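Local coordinates for PaxB (Photorhabdus luminescens, PDB 6EK4), which probably acts as one component of a two-component alpha-helical pore-forming toxin of the YaxAB type, at residues A[140-153]-A[285-299]. Numbering follows the deposited sequence.
Sequences VSNVVILERLESSL and IEDVHQIDKERTTLL
Segment 140-153, where one helix ends and the next begins after a loop, runs antiparallel along helix 285-299; the axis of 149-153 makes 151° with that of 285-299 and passes it at 10.6 Å. Arg-295 ties both the end of helix 101-141 and the loop after it to helix 285-299. Arg-295 NH1 donates to Val-140 O (2.8 Å) and to Val-143 O (2.7 Å). The second bond is nearly straight, at 174°, lies in the guanidinium plane and uses a lone pair of the carbonyl. Arg-295 NH2 forms a salt bridge to Asp-292 OD1 at 2.8 Å, one helical turn back. Together these bonds fix the rotation of the guanidinium, and Ile-145 CD1 lies over one of its faces. CG of Arg-295 is anti to the backbone N (chi1 177°), and a bend at chi3 turns the group along the loop.

Val-140 CG2 meets Leu-299 CD2 tip to tip. Leu-146 CD1 lies against the Asp-292 carboxylate. Leu-149 crosses Val-288 at about a right angle, and Ile-145 CD1 packs 4.0 Å from Val-288 CG1. Leu-146 CD2 sits over one face of the His-289 ring, while Glu-150 CD comes to its edge, 3.7 Å from His-289 CE1. Ile-285 CG2 touches both Leu-149 CG and Leu-153 CB.

The contact joins the loop between helices 101-141 and 149-193 to the long helix 247-321. Helix 42-73 covers Val-140, Val-143 and Val-288, and helix 19-35 packs on Leu-298.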
loop_
_atom_site.group_PDB
_atom_site.type_symbol
_atom_site.label_atom_id
_atom_site.label_comp_id
_atom_site.label_asym_id
_atom_site.label_seq_id
_atom_site.Cartn_x
_atom_site.Cartn_y
_atom_site.Cartn_z
ATOM N N VAL A 140 -3.787 14.883 -9.254
ATOM C CA VAL A 140 -3.414 13.625 -8.594
ATOM C C VAL A 140 -2.488 12.764 -9.457
ATOM O O VAL A 140 -1.560 12.142 -8.941
ATOM C CB VAL A 140 -4.644 12.781 -8.160
ATOM C CG1 VAL A 140 -5.555 13.584 -7.242
ATOM C CG2 VAL A 140 -5.416 12.248 -9.360
ATOM N N SER A 141 -2.736 12.740 -10.765
ATOM C CA SER A 141 -1.996 11.868 -11.682
ATOM C C SER A 141 -0.602 12.386 -12.044
ATOM O O SER A 141 0.293 11.591 -12.332
ATOM C CB SER A 141 -2.804 11.640 -12.962
ATOM O OG SER A 141 -3.008 12.853 -13.660
ATOM N N ASN A 142 -0.417 13.706 -12.028
ATOM C CA ASN A 142 0.860 14.313 -12.433
ATOM C C ASN A 142 1.994 14.183 -11.410
ATOM O O ASN A 142 3.146 14.484 -11.728
ATOM C CB ASN A 142 0.666 15.791 -12.807
ATOM C CG ASN A 142 0.009 15.976 -14.166
ATOM O OD1 ASN A 142 -0.033 15.056 -14.987
ATOM N ND2 ASN A 142 -0.504 17.177 -14.413
ATOM N N VAL A 143 1.678 13.744 -10.194
ATOM C CA VAL A 143 2.708 13.481 -9.189
ATOM C C VAL A 143 3.381 12.151 -9.520
ATOM O O VAL A 143 2.728 11.108 -9.515
ATOM C CB VAL A 143 2.126 13.426 -7.759
ATOM C CG1 VAL A 143 3.234 13.174 -6.742
ATOM C CG2 VAL A 143 1.383 14.715 -7.433
ATOM N N VAL A 144 4.680 12.192 -9.809
ATOM C CA VAL A 144 5.424 11.000 -10.221
ATOM C C VAL A 144 6.103 10.361 -9.012
ATOM O O VAL A 144 6.921 10.998 -8.352
ATOM C CB VAL A 144 6.489 11.338 -11.286
ATOM C CG1 VAL A 144 7.092 10.064 -11.864
ATOM C CG2 VAL A 144 5.884 12.192 -12.395
ATOM N N ILE A 145 5.766 9.101 -8.735
ATOM C CA ILE A 145 6.293 8.388 -7.560
ATOM C C ILE A 145 7.024 7.073 -7.868
ATOM O O ILE A 145 7.802 6.602 -7.037
ATOM C CB ILE A 145 5.177 8.102 -6.525
ATOM C CG1 ILE A 145 3.955 7.459 -7.190
ATOM C CG2 ILE A 145 4.773 9.386 -5.815
ATOM C CD1 ILE A 145 2.963 6.869 -6.211
ATOM N N LEU A 146 6.789 6.489 -9.044
ATOM C CA LEU A 146 7.345 5.170 -9.381
ATOM C C LEU A 146 8.653 5.210 -10.185
ATOM O O LEU A 146 9.072 4.187 -10.732
ATOM C CB LEU A 146 6.304 4.333 -10.140
ATOM C CG LEU A 146 5.003 3.977 -9.413
ATOM C CD1 LEU A 146 4.172 3.036 -10.275
ATOM C CD2 LEU A 146 5.274 3.358 -8.048
ATOM N N GLU A 147 9.303 6.371 -10.250
ATOM C CA GLU A 147 10.609 6.473 -10.909
ATOM C C GLU A 147 11.667 5.717 -10.107
ATOM O O GLU A 147 11.936 6.053 -8.954
ATOM C CB GLU A 147 11.029 7.934 -11.092
ATOM C CG GLU A 147 10.409 8.598 -12.312
ATOM C CD GLU A 147 10.789 10.062 -12.455
ATOM O OE1 GLU A 147 10.253 10.724 -13.370
ATOM O OE2 GLU A 147 11.619 10.555 -11.659
ATOM N N ARG A 148 12.249 4.696 -10.736
ATOM C CA ARG A 148 13.230 3.791 -10.115
ATOM C C ARG A 148 12.863 3.327 -8.697
ATOM O O ARG A 148 13.727 3.232 -7.822
ATOM C CB ARG A 148 14.647 4.390 -10.157
ATOM C CG ARG A 148 14.846 5.696 -9.399
ATOM C CD ARG A 148 16.325 6.012 -9.251
ATOM N NE ARG A 148 16.568 7.438 -9.048
ATOM C CZ ARG A 148 17.776 7.998 -8.998
ATOM N NH1 ARG A 148 18.875 7.258 -9.133
ATOM N NH2 ARG A 148 17.886 9.310 -8.814
ATOM N N LEU A 149 11.584 3.026 -8.487
ATOM C CA LEU A 149 11.125 2.471 -7.213
ATOM C C LEU A 149 11.156 0.942 -7.270
ATOM O O LEU A 149 11.370 0.285 -6.252
ATOM C CB LEU A 149 9.722 2.978 -6.863
ATOM C CG LEU A 149 9.516 3.258 -5.370
ATOM C CD1 LEU A 149 10.190 4.563 -4.966
ATOM C CD2 LEU A 149 8.039 3.299 -5.025
ATOM N N GLU A 150 10.934 0.388 -8.463
ATOM C CA GLU A 150 11.184 -1.033 -8.723
ATOM C C GLU A 150 12.676 -1.351 -8.585
ATOM O O GLU A 150 13.049 -2.461 -8.198
ATOM C CB GLU A 150 10.703 -1.421 -10.127
ATOM C CG GLU A 150 9.189 -1.491 -10.279
ATOM C CD GLU A 150 8.606 -2.835 -9.870
ATOM O OE1 GLU A 150 7.597 -3.249 -10.479
ATOM O OE2 GLU A 150 9.152 -3.480 -8.948
ATOM N N SER A 151 13.517 -0.372 -8.915
ATOM C CA SER A 151 14.962 -0.478 -8.729
ATOM C C SER A 151 15.324 -0.478 -7.244
ATOM O O SER A 151 16.140 -1.287 -6.799
ATOM C CB SER A 151 15.673 0.679 -9.436
ATOM O OG SER A 151 17.079 0.588 -9.294
ATOM N N SER A 152 14.712 0.432 -6.487
ATOM C CA SER A 152 14.943 0.533 -5.044
ATOM C C SER A 152 14.460 -0.707 -4.296
ATOM O O SER A 152 15.140 -1.195 -3.395
ATOM C CB SER A 152 14.258 1.777 -4.474
ATOM O OG SER A 152 14.846 2.958 -4.987
ATOM N N LEU A 153 13.286 -1.211 -4.673
ATOM C CA LEU A 153 12.738 -2.427 -4.070
ATOM C C LEU A 153 13.656 -3.623 -4.300
ATOM O O LEU A 153 13.779 -4.489 -3.435
ATOM C CB LEU A 153 11.345 -2.727 -4.632
ATOM C CG LEU A 153 10.605 -3.939 -4.057
ATOM C CD1 LEU A 153 10.458 -3.831 -2.546
ATOM C CD2 LEU A 153 9.245 -4.091 -4.718
ATOM N N ILE A 285 8.284 1.088 0.717
ATOM C CA ILE A 285 8.244 1.031 -0.748
ATOM C C ILE A 285 6.982 0.313 -1.240
ATOM O O ILE A 285 6.394 0.714 -2.241
ATOM C CB ILE A 285 9.512 0.359 -1.328
ATOM C CG1 ILE A 285 10.727 1.270 -1.127
ATOM C CG2 ILE A 285 9.348 0.059 -2.814
ATOM C CD1 ILE A 285 12.060 0.584 -1.341
ATOM N N GLU A 286 6.570 -0.738 -0.531
ATOM C CA GLU A 286 5.336 -1.460 -0.870
ATOM C C GLU A 286 4.071 -0.621 -0.660
ATOM O O GLU A 286 3.080 -0.811 -1.367
ATOM C CB GLU A 286 5.229 -2.778 -0.087
ATOM C CG GLU A 286 5.738 -3.994 -0.850
ATOM C CD GLU A 286 4.922 -4.305 -2.099
ATOM O OE1 GLU A 286 3.741 -3.892 -2.176
ATOM O OE2 GLU A 286 5.462 -4.967 -3.010
ATOM N N ASP A 287 4.101 0.293 0.309
ATOM C CA ASP A 287 2.985 1.216 0.527
ATOM C C ASP A 287 2.895 2.253 -0.593
ATOM O O ASP A 287 1.797 2.637 -0.993
ATOM C CB ASP A 287 3.109 1.922 1.884
ATOM C CG ASP A 287 2.897 0.981 3.063
ATOM O OD1 ASP A 287 2.140 -0.005 2.931
ATOM O OD2 ASP A 287 3.484 1.239 4.137
ATOM N N VAL A 288 4.045 2.700 -1.098
ATOM C CA VAL A 288 4.083 3.648 -2.216
ATOM C C VAL A 288 3.552 2.989 -3.492
ATOM O O VAL A 288 2.821 3.616 -4.260
ATOM C CB VAL A 288 5.505 4.206 -2.463
ATOM C CG1 VAL A 288 5.539 5.074 -3.715
ATOM C CG2 VAL A 288 5.980 5.014 -1.263
ATOM N N HIS A 289 3.926 1.730 -3.711
ATOM C CA HIS A 289 3.369 0.933 -4.811
ATOM C C HIS A 289 1.854 0.775 -4.670
ATOM O O HIS A 289 1.128 0.803 -5.665
ATOM C CB HIS A 289 4.023 -0.454 -4.873
ATOM C CG HIS A 289 5.248 -0.508 -5.732
ATOM N ND1 HIS A 289 5.227 -0.986 -7.024
ATOM C CD2 HIS A 289 6.530 -0.147 -5.485
ATOM C CE1 HIS A 289 6.443 -0.918 -7.536
ATOM N NE2 HIS A 289 7.252 -0.412 -6.623
ATOM N N GLN A 290 1.392 0.603 -3.433
ATOM C CA GLN A 290 -0.035 0.502 -3.142
ATOM C C GLN A 290 -0.746 1.835 -3.382
ATOM O O GLN A 290 -1.873 1.853 -3.872
ATOM C CB GLN A 290 -0.258 0.033 -1.698
ATOM C CG GLN A 290 -1.709 -0.261 -1.336
ATOM C CD GLN A 290 -2.348 -1.318 -2.219
ATOM O OE1 GLN A 290 -3.509 -1.193 -2.613
ATOM N NE2 GLN A 290 -1.593 -2.365 -2.538
ATOM N N ILE A 291 -0.088 2.941 -3.040
ATOM C CA ILE A 291 -0.640 4.280 -3.283
ATOM C C ILE A 291 -0.886 4.518 -4.776
ATOM O O ILE A 291 -1.884 5.136 -5.148
ATOM C CB ILE A 291 0.264 5.391 -2.689
ATOM C CG1 ILE A 291 0.067 5.462 -1.171
ATOM C CG2 ILE A 291 -0.043 6.754 -3.303
ATOM C CD1 ILE A 291 1.112 6.282 -0.443
ATOM N N ASP A 292 0.015 4.024 -5.623
ATOM C CA ASP A 292 -0.159 4.131 -7.072
ATOM C C ASP A 292 -1.335 3.283 -7.558
ATOM O O ASP A 292 -2.061 3.689 -8.468
ATOM C CB ASP A 292 1.113 3.714 -7.812
ATOM C CG ASP A 292 1.073 4.082 -9.286
ATOM O OD1 ASP A 292 1.091 5.291 -9.601
ATOM O OD2 ASP A 292 1.021 3.165 -10.132
ATOM N N LYS A 293 -1.515 2.109 -6.955
ATOM C CA LYS A 293 -2.620 1.216 -7.315
ATOM C C LYS A 293 -3.966 1.734 -6.809
ATOM O O LYS A 293 -4.990 1.549 -7.469
ATOM C CB LYS A 293 -2.361 -0.202 -6.800
ATOM C CG LYS A 293 -1.230 -0.912 -7.529
ATOM C CD LYS A 293 -0.934 -2.278 -6.930
ATOM C CE LYS A 293 0.263 -2.927 -7.606
ATOM N NZ LYS A 293 0.649 -4.213 -6.962
ATOM N N GLU A 294 -3.964 2.376 -5.642
ATOM C CA GLU A 294 -5.166 3.035 -5.123
ATOM C C GLU A 294 -5.502 4.278 -5.951
ATOM O O GLU A 294 -6.675 4.586 -6.167
ATOM C CB GLU A 294 -4.989 3.421 -3.651
ATOM C CG GLU A 294 -4.819 2.244 -2.695
ATOM C CD GLU A 294 -6.090 1.442 -2.469
ATOM O OE1 GLU A 294 -7.164 1.830 -2.977
ATOM O OE2 GLU A 294 -6.010 0.407 -1.772
ATOM N N ARG A 295 -4.471 4.987 -6.409
ATOM C CA ARG A 295 -4.660 6.153 -7.273
ATOM C C ARG A 295 -5.244 5.752 -8.626
ATOM O O ARG A 295 -6.096 6.452 -9.169
ATOM C CB ARG A 295 -3.340 6.900 -7.482
ATOM C CG ARG A 295 -3.459 8.090 -8.424
ATOM C CD ARG A 295 -2.208 8.945 -8.437
ATOM N NE ARG A 295 -1.051 8.232 -8.974
ATOM C CZ ARG A 295 0.120 8.798 -9.259
ATOM N NH1 ARG A 295 0.310 10.102 -9.069
ATOM N NH2 ARG A 295 1.110 8.056 -9.743
ATOM N N THR A 296 -4.770 4.635 -9.170
ATOM C CA THR A 296 -5.295 4.107 -10.426
ATOM C C THR A 296 -6.771 3.730 -10.285
ATOM O O THR A 296 -7.563 3.962 -11.198
ATOM C CB THR A 296 -4.489 2.877 -10.898
ATOM O OG1 THR A 296 -3.116 3.245 -11.074
ATOM C CG2 THR A 296 -5.033 2.334 -12.215
ATOM N N THR A 297 -7.135 3.165 -9.134
ATOM C CA THR A 297 -8.513 2.743 -8.878
ATOM C C THR A 297 -9.482 3.925 -8.811
ATOM O O THR A 297 -10.563 3.869 -9.397
ATOM C CB THR A 297 -8.616 1.926 -7.572
ATOM O OG1 THR A 297 -7.858 0.718 -7.703
ATOM C CG2 THR A 297 -10.065 1.571 -7.253
ATOM N N LEU A 298 -9.096 4.984 -8.100
ATOM C CA LEU A 298 -9.962 6.156 -7.942
ATOM C C LEU A 298 -10.077 6.965 -9.236
ATOM O O LEU A 298 -11.135 7.523 -9.524
ATOM C CB LEU A 298 -9.486 7.045 -6.783
ATOM C CG LEU A 298 -8.277 7.968 -6.984
ATOM C CD1 LEU A 298 -8.684 9.348 -7.490
ATOM C CD2 LEU A 298 -7.500 8.108 -5.683
ATOM N N LEU A 299 -8.992 7.023 -10.007
ATOM C CA LEU A 299 -8.981 7.747 -11.286
ATOM C C LEU A 299 -9.892 7.115 -12.348
ATOM O O LEU A 299 -10.446 7.823 -13.190
ATOM C CB LEU A 299 -7.549 7.872 -11.824
ATOM C CG LEU A 299 -6.683 8.949 -11.161
ATOM C CD1 LEU A 299 -5.235 8.829 -11.613
ATOM C CD2 LEU A 299 -7.223 10.345 -11.447
HETATM O O HOH W 1 4.086 7.254 -10.780
#